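Local coordinates for protein LAO/AO transport system kinase (Escherichia coli, PDB 2P67) that belongs to the MeaB family of GTPases and has the P-loop NTPase fold, at residues A[167-171]-A[272-276]; A[194-198]-A[229-235]. All blocks are in the same frame, centred on the assembly; numbering follows the deposited sequence. Where two conformers were deposited one is given.

In the fold
Both contacts lie on the P-loop GTPase core of the chain, next to its central parallel sheet. Interaction 1 sets the turn between helix 162-167 and strand 172-177 against helix 267-294, which carries the sodium ion. Interaction 2 joins segment 194-198, which leads from helix 190-195 to strand 198-201, to the loop before edge strand 236-239. Their centres are about 14 Å apart, and they touch: Ala167 CB lies 3.5 Å from Val195 CB, and Asp171 O lies 4.0 Å from Asp197 OD2. The sodium ion belongs to interaction 1, bound by Arg272 O, Ser276 OG and four waters. The nearest side-chain atom of Tyr230, its OH, is about 11 Å from the ion.

Interaction 1 of 2, residues A[167-171]-A[272-276]; sequences ARMVD and RQQQS. With NA (sodium ion), chain B.
Gln275 lays its extended side chain (chi1 m, chi2 t) across the type I turn Ala167-Val170, with its CD 3.1 Å from Arg168 O. Its NE2 donates to Val170 O at 2.9 Å, nearly straight. CA atoms are closest at Arg168-Gln275 (6.0 Å) and Asp171-Arg272 (7.0 Å). One helical turn earlier, Arg272 (m, t, t) makes a two-pronged salt bridge to Asp171 (chi1 m): NE to OD1 2.8 Å, NH2 to OD2 2.7 Å. The contact pins helix 267-294 to the turn that leads helix 162-167 into strand 172-177 of the central parallel sheet. Asp171 OD2 also accepts from Arg58 N, on the neighbouring strand 57-63. A water links Asp171 OD1 (2.9 Å) to Gln275 OE1 (2.8 Å). Sodium sits on the helix, bound by Arg272 O at 2.7 Å, Ser276 OG at 2.6 Å and four waters. One of these waters, 3.0 Å from the ion, donates to Gln275 OE1 at 2.8 Å.

Interaction 2 of 2, residues A[194-198]-A[229-235]; sequences EVADL and KYDEWQP
Asp197 and Lys229 have the most surface buried here, followed by Trp233. The all-trans Lys229 side chain reaches across to the 194-198 segment. Its NZ donates to Val195 O at 2.7 Å and forms a salt bridge to Asp197 OD1 at 3.0 Å; the bond from NZ to Asp197 OD2 is weak, at 3.3 Å. A water accepts from Lys229 NZ (3.3 Å) and Tyr230 OH (2.7 Å) and donates to Asp197 OD2 (2.6 Å). Asp197 has chi1 m, and its OD2 also accepts from Phe173 N on strand 172-177. The salt bridge thus sits beside the parallel sheet of the P-loop NTPase fold, where strand 198-201 lies between 172-177 and 236-239. CA atoms are closest at Asp197-Pro235 (5.1 Å) and Glu194-Lys229 (6.7 Å). A type I turn runs from Tyr230 to Trp233, closed by Trp233 N to Tyr230 O at 3.0 Å. Trp233 (chi1 t, chi2 -110°) points its NE1 straight at Asp197 O, 2.9 Å away. Leu198 CD2 meets the indole edge, 4.0 Å from Trp233 CZ2. Pro235 CA makes a CA-H...O contact with Asp197 O at 3.5 Å. Phe258 of helix 248-264 packs edge-to-face with Trp233.

Interaction 1 of 2, residues A[167-171]-A[272-276]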
loop_
_atom_site.group_PDB
_atom_site.type_symbol
_atom_site.label_atom_id
_atom_site.label_comp_id
_atom_site.label_asym_id
_atom_site.label_seq_id
_atom_site.Cartn_x
_atom_site.Cartn_y
_atom_site.Cartn_z
ATOM N N ALA A 167 -13.199 2.288 1.398
ATOM C CA ALA A 167 -13.023 2.684 0.004
ATOM C C ALA A 167 -13.106 1.500 -0.943
ATOM O O ALA A 167 -13.581 1.649 -2.060
ATOM C CB ALA A 167 -11.675 3.380 -0.174
ATOM N N ARG A 168 -12.644 0.338 -0.477
ATOM C CA ARG A 168 -12.560 -0.893 -1.276
ATOM C C ARG A 168 -13.908 -1.541 -1.569
ATOM O O ARG A 168 -13.981 -2.470 -2.365
ATOM C CB ARG A 168 -11.713 -1.944 -0.549
ATOM C CG ARG A 168 -10.245 -1.643 -0.431
ATOM C CD ARG A 168 -9.461 -2.905 -0.095
ATOM N NE ARG A 168 -9.768 -3.470 1.219
ATOM C CZ ARG A 168 -8.922 -3.487 2.252
ATOM N NH1 ARG A 168 -7.704 -2.963 2.130
ATOM N NH2 ARG A 168 -9.292 -4.034 3.406
ATOM N N MET A 169 -14.964 -1.083 -0.903
ATOM C CA MET A 169 -16.291 -1.647 -1.150
ATOM C C MET A 169 -17.335 -0.661 -1.694
ATOM O O MET A 169 -18.525 -0.971 -1.704
ATOM C CB MET A 169 -16.820 -2.359 0.115
ATOM C CG MET A 169 -17.271 -1.444 1.264
ATOM S SD MET A 169 -17.774 -2.413 2.761
ATOM C CE MET A 169 -16.196 -2.502 3.516
ATOM N N VAL A 170 -16.917 0.534 -2.128
ATOM C CA VAL A 170 -17.909 1.561 -2.529
ATOM C C VAL A 170 -17.559 2.165 -3.892
ATOM O O VAL A 170 -16.413 2.067 -4.333
ATOM C CB VAL A 170 -18.045 2.708 -1.470
ATOM C CG1 VAL A 170 -18.539 2.150 -0.122
ATOM C CG2 VAL A 170 -16.728 3.502 -1.325
ATOM N N ASP A 171 -18.561 2.757 -4.535
ATOM C CA ASP A 171 -18.426 3.415 -5.838
ATOM C C ASP A 171 -17.738 4.765 -5.670
ATOM O O ASP A 171 -16.933 5.174 -6.512
ATOM C CB ASP A 171 -19.806 3.664 -6.461
ATOM C CG ASP A 171 -20.580 2.379 -6.741
ATOM O OD1 ASP A 171 -19.930 1.323 -6.950
ATOM O OD2 ASP A 171 -21.832 2.453 -6.805
ATOM N N ARG A 272 -15.936 -1.668 -9.750
ATOM C CA ARG A 272 -16.768 -2.641 -9.036
ATOM C C ARG A 272 -16.284 -4.094 -9.223
ATOM O O ARG A 272 -16.196 -4.856 -8.242
ATOM C CB ARG A 272 -18.226 -2.500 -9.453
ATOM C CG ARG A 272 -18.863 -1.205 -9.031
ATOM C CD ARG A 272 -20.181 -1.039 -9.737
ATOM N NE ARG A 272 -21.071 -0.129 -9.023
ATOM C CZ ARG A 272 -22.348 0.034 -9.318
ATOM N NH1 ARG A 272 -22.875 -0.664 -10.330
ATOM N NH2 ARG A 272 -23.096 0.892 -8.629
ATOM N N GLN A 273 -15.952 -4.462 -10.460
ATOM C CA GLN A 273 -15.401 -5.804 -10.755
ATOM C C GLN A 273 -14.060 -6.045 -10.056
ATOM O O GLN A 273 -13.853 -7.097 -9.434
ATOM C CB GLN A 273 -15.291 -6.024 -12.275
ATOM C CG GLN A 273 -14.383 -7.187 -12.707
ATOM C CD GLN A 273 -15.003 -8.583 -12.540
ATOM O OE1 GLN A 273 -14.435 -9.577 -13.032
ATOM N NE2 GLN A 273 -16.158 -8.671 -11.851
ATOM N N GLN A 274 -13.159 -5.071 -10.148
ATOM C CA GLN A 274 -11.866 -5.131 -9.484
ATOM C C GLN A 274 -11.986 -5.256 -7.973
ATOM O O GLN A 274 -11.195 -5.969 -7.359
ATOM C CB GLN A 274 -11.024 -3.912 -9.823
ATOM C CG GLN A 274 -10.460 -3.917 -11.228
ATOM C CD GLN A 274 -9.616 -2.683 -11.516
ATOM O OE1 GLN A 274 -9.718 -1.654 -10.824
ATOM N NE2 GLN A 274 -8.785 -2.772 -12.552
ATOM N N GLN A 275 -12.961 -4.564 -7.371
ATOM C CA GLN A 275 -13.160 -4.646 -5.927
ATOM C C GLN A 275 -13.557 -6.069 -5.519
ATOM O O GLN A 275 -13.069 -6.606 -4.528
ATOM C CB GLN A 275 -14.237 -3.668 -5.465
ATOM C CG GLN A 275 -13.814 -2.213 -5.534
ATOM C CD GLN A 275 -14.901 -1.239 -5.078
ATOM O OE1 GLN A 275 -16.089 -1.575 -5.018
ATOM N NE2 GLN A 275 -14.488 -0.012 -4.775
ATOM N N SER A 276 -14.436 -6.680 -6.305
ATOM C CA SER A 276 -14.953 -8.008 -5.958
ATOM C C SER A 276 -13.880 -9.066 -6.129
ATOM O O SER A 276 -13.723 -9.923 -5.282
ATOM C CB SER A 276 -16.200 -8.325 -6.779
ATOM O OG SER A 276 -17.306 -7.585 -6.234
HETATM NA NA NA B . -18.262 -5.226 -6.477
HETATM O O HOH W 1 -11.848 -5.178 -2.439
HETATM O O HOH W 2 -18.652 -0.595 -5.261
HETATM O O HOH W 3 -17.384 -3.883 -4.006
HETATM O O HOH W 4 -19.815 -3.132 -6.288
HETATM O O HOH W 5 -20.358 -5.714 -4.833
HETATM O O HOH W 6 -19.448 -6.457 -8.550
#

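Interaction 2 of 2, residues A[194-198]-A[229-235]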
loop_
_atom_site.group_PDB
_atom_site.type_symbol
_atom_site.label_atom_id
_atom_site.label_comp_id
_atom_site.label_asym_id
_atom_site.label_seq_id
_atom_site.Cartn_x
_atom_site.Cartn_y
_atom_site.Cartn_z
ATOM N N GLU A 194 -4.781 8.397 -0.972
ATOM C CA GLU A 194 -4.878 7.232 -1.855
ATOM C C GLU A 194 -6.306 6.952 -2.338
ATOM O O GLU A 194 -6.504 6.496 -3.483
ATOM C CB GLU A 194 -4.340 5.985 -1.146
ATOM C CG GLU A 194 -2.846 6.019 -0.890
ATOM C CD GLU A 194 -2.008 5.683 -2.115
ATOM O OE1 GLU A 194 -2.566 5.428 -3.209
ATOM O OE2 GLU A 194 -0.778 5.663 -1.972
ATOM N N VAL A 195 -7.285 7.230 -1.472
ATOM C CA VAL A 195 -8.665 6.764 -1.707
ATOM C C VAL A 195 -9.747 7.841 -1.831
ATOM O O VAL A 195 -10.817 7.562 -2.359
ATOM C CB VAL A 195 -9.096 5.732 -0.627
ATOM C CG1 VAL A 195 -8.144 4.510 -0.629
ATOM C CG2 VAL A 195 -9.175 6.368 0.744
ATOM N N ALA A 196 -9.485 9.065 -1.345
ATOM C CA ALA A 196 -10.517 10.112 -1.333
ATOM C C ALA A 196 -11.044 10.438 -2.719
ATOM O O ALA A 196 -10.259 10.736 -3.616
ATOM C CB ALA A 196 -10.003 11.400 -0.658
ATOM N N ASP A 197 -12.367 10.367 -2.898
ATOM C CA ASP A 197 -13.007 10.909 -4.115
ATOM C C ASP A 197 -13.512 12.329 -3.873
ATOM O O ASP A 197 -13.464 13.192 -4.780
ATOM C CB ASP A 197 -14.137 9.997 -4.609
ATOM C CG ASP A 197 -13.624 8.619 -5.008
ATOM O OD1 ASP A 197 -12.527 8.546 -5.619
ATOM O OD2 ASP A 197 -14.288 7.617 -4.676
ATOM N N LEU A 198 -14.037 12.534 -2.661
ATOM C CA LEU A 198 -14.466 13.852 -2.179
ATOM C C LEU A 198 -14.018 14.040 -0.729
ATOM O O LEU A 198 -14.046 13.096 0.055
ATOM C CB LEU A 198 -16.000 13.999 -2.284
ATOM C CG LEU A 198 -16.532 14.083 -3.718
ATOM C CD1 LEU A 198 -18.025 13.736 -3.816
ATOM C CD2 LEU A 198 -16.249 15.462 -4.307
ATOM N N LYS A 229 -6.227 9.499 -8.529
ATOM C CA LYS A 229 -6.641 8.121 -8.267
ATOM C C LYS A 229 -7.307 7.523 -9.531
ATOM O O LYS A 229 -7.005 6.373 -9.938
ATOM C CB LYS A 229 -7.600 8.118 -7.068
ATOM C CG LYS A 229 -8.354 6.770 -6.817
ATOM C CD LYS A 229 -9.402 6.987 -5.695
ATOM C CE LYS A 229 -10.196 5.737 -5.382
ATOM N NZ LYS A 229 -11.368 6.029 -4.461
ATOM N N TYR A 230 -8.200 8.304 -10.140
ATOM C CA TYR A 230 -8.809 7.989 -11.438
ATOM C C TYR A 230 -8.488 9.092 -12.453
ATOM O O TYR A 230 -8.773 10.268 -12.194
ATOM C CB TYR A 230 -10.329 7.963 -11.299
ATOM C CG TYR A 230 -10.879 6.965 -10.310
ATOM C CD1 TYR A 230 -10.618 5.601 -10.450
ATOM C CD2 TYR A 230 -11.672 7.389 -9.238
ATOM C CE1 TYR A 230 -11.149 4.671 -9.548
ATOM C CE2 TYR A 230 -12.205 6.477 -8.330
ATOM C CZ TYR A 230 -11.942 5.121 -8.495
ATOM O OH TYR A 230 -12.486 4.246 -7.580
ATOM N N ASP A 231 -7.985 8.715 -13.632
ATOM C CA ASP A 231 -7.706 9.660 -14.717
ATOM C C ASP A 231 -8.900 10.596 -14.977
ATOM O O ASP A 231 -8.744 11.777 -15.262
ATOM C CB ASP A 231 -7.340 8.883 -15.998
ATOM C CG ASP A 231 -6.254 7.819 -15.765
ATOM O OD1 ASP A 231 -5.390 8.008 -14.879
ATOM O OD2 ASP A 231 -6.264 6.785 -16.475
ATOM N N GLU A 232 -10.104 10.023 -14.889
ATOM C CA GLU A 232 -11.372 10.702 -15.189
ATOM C C GLU A 232 -11.805 11.790 -14.193
ATOM O O GLU A 232 -12.712 12.549 -14.492
ATOM C CB GLU A 232 -12.509 9.667 -15.225
ATOM C CG GLU A 232 -12.418 8.621 -16.321
ATOM C CD GLU A 232 -11.568 7.404 -15.963
ATOM O OE1 GLU A 232 -10.917 7.372 -14.892
ATOM O OE2 GLU A 232 -11.550 6.457 -16.782
ATOM N N TRP A 233 -11.186 11.818 -13.006
ATOM C CA TRP A 233 -11.699 12.618 -11.870
ATOM C C TRP A 233 -10.624 13.366 -11.073
ATOM O O TRP A 233 -9.733 12.742 -10.488
ATOM C CB TRP A 233 -12.505 11.699 -10.926
ATOM C CG TRP A 233 -13.189 12.383 -9.741
ATOM C CD1 TRP A 233 -12.836 12.262 -8.427
ATOM C CD2 TRP A 233 -14.315 13.276 -9.772
ATOM N NE1 TRP A 233 -13.673 13.021 -7.638
ATOM C CE2 TRP A 233 -14.584 13.655 -8.440
ATOM C CE3 TRP A 233 -15.128 13.794 -10.799
ATOM C CZ2 TRP A 233 -15.643 14.513 -8.096
ATOM C CZ3 TRP A 233 -16.189 14.654 -10.457
ATOM C CH2 TRP A 233 -16.440 14.988 -9.113
ATOM N N GLN A 234 -10.692 14.703 -11.064
ATOM C CA GLN A 234 -9.918 15.469 -10.086
ATOM C C GLN A 234 -10.732 15.461 -8.791
ATOM O O GLN A 234 -11.876 15.931 -8.784
ATOM C CB GLN A 234 -9.663 16.931 -10.523
ATOM C CG GLN A 234 -8.476 17.566 -9.727
ATOM C CD GLN A 234 -7.095 17.067 -10.221
ATOM O OE1 GLN A 234 -6.797 17.114 -11.417
ATOM N NE2 GLN A 234 -6.265 16.579 -9.306
ATOM N N PRO A 235 -10.166 14.898 -7.696
ATOM C CA PRO A 235 -10.896 14.941 -6.415
ATOM C C PRO A 235 -11.298 16.365 -6.032
ATOM O O PRO A 235 -10.542 17.318 -6.292
ATOM C CB PRO A 235 -9.880 14.383 -5.408
ATOM C CG PRO A 235 -9.006 13.462 -6.239
ATOM C CD PRO A 235 -8.892 14.164 -7.582
HETATM O O HOH W 7 -14.245 5.277 -5.834
#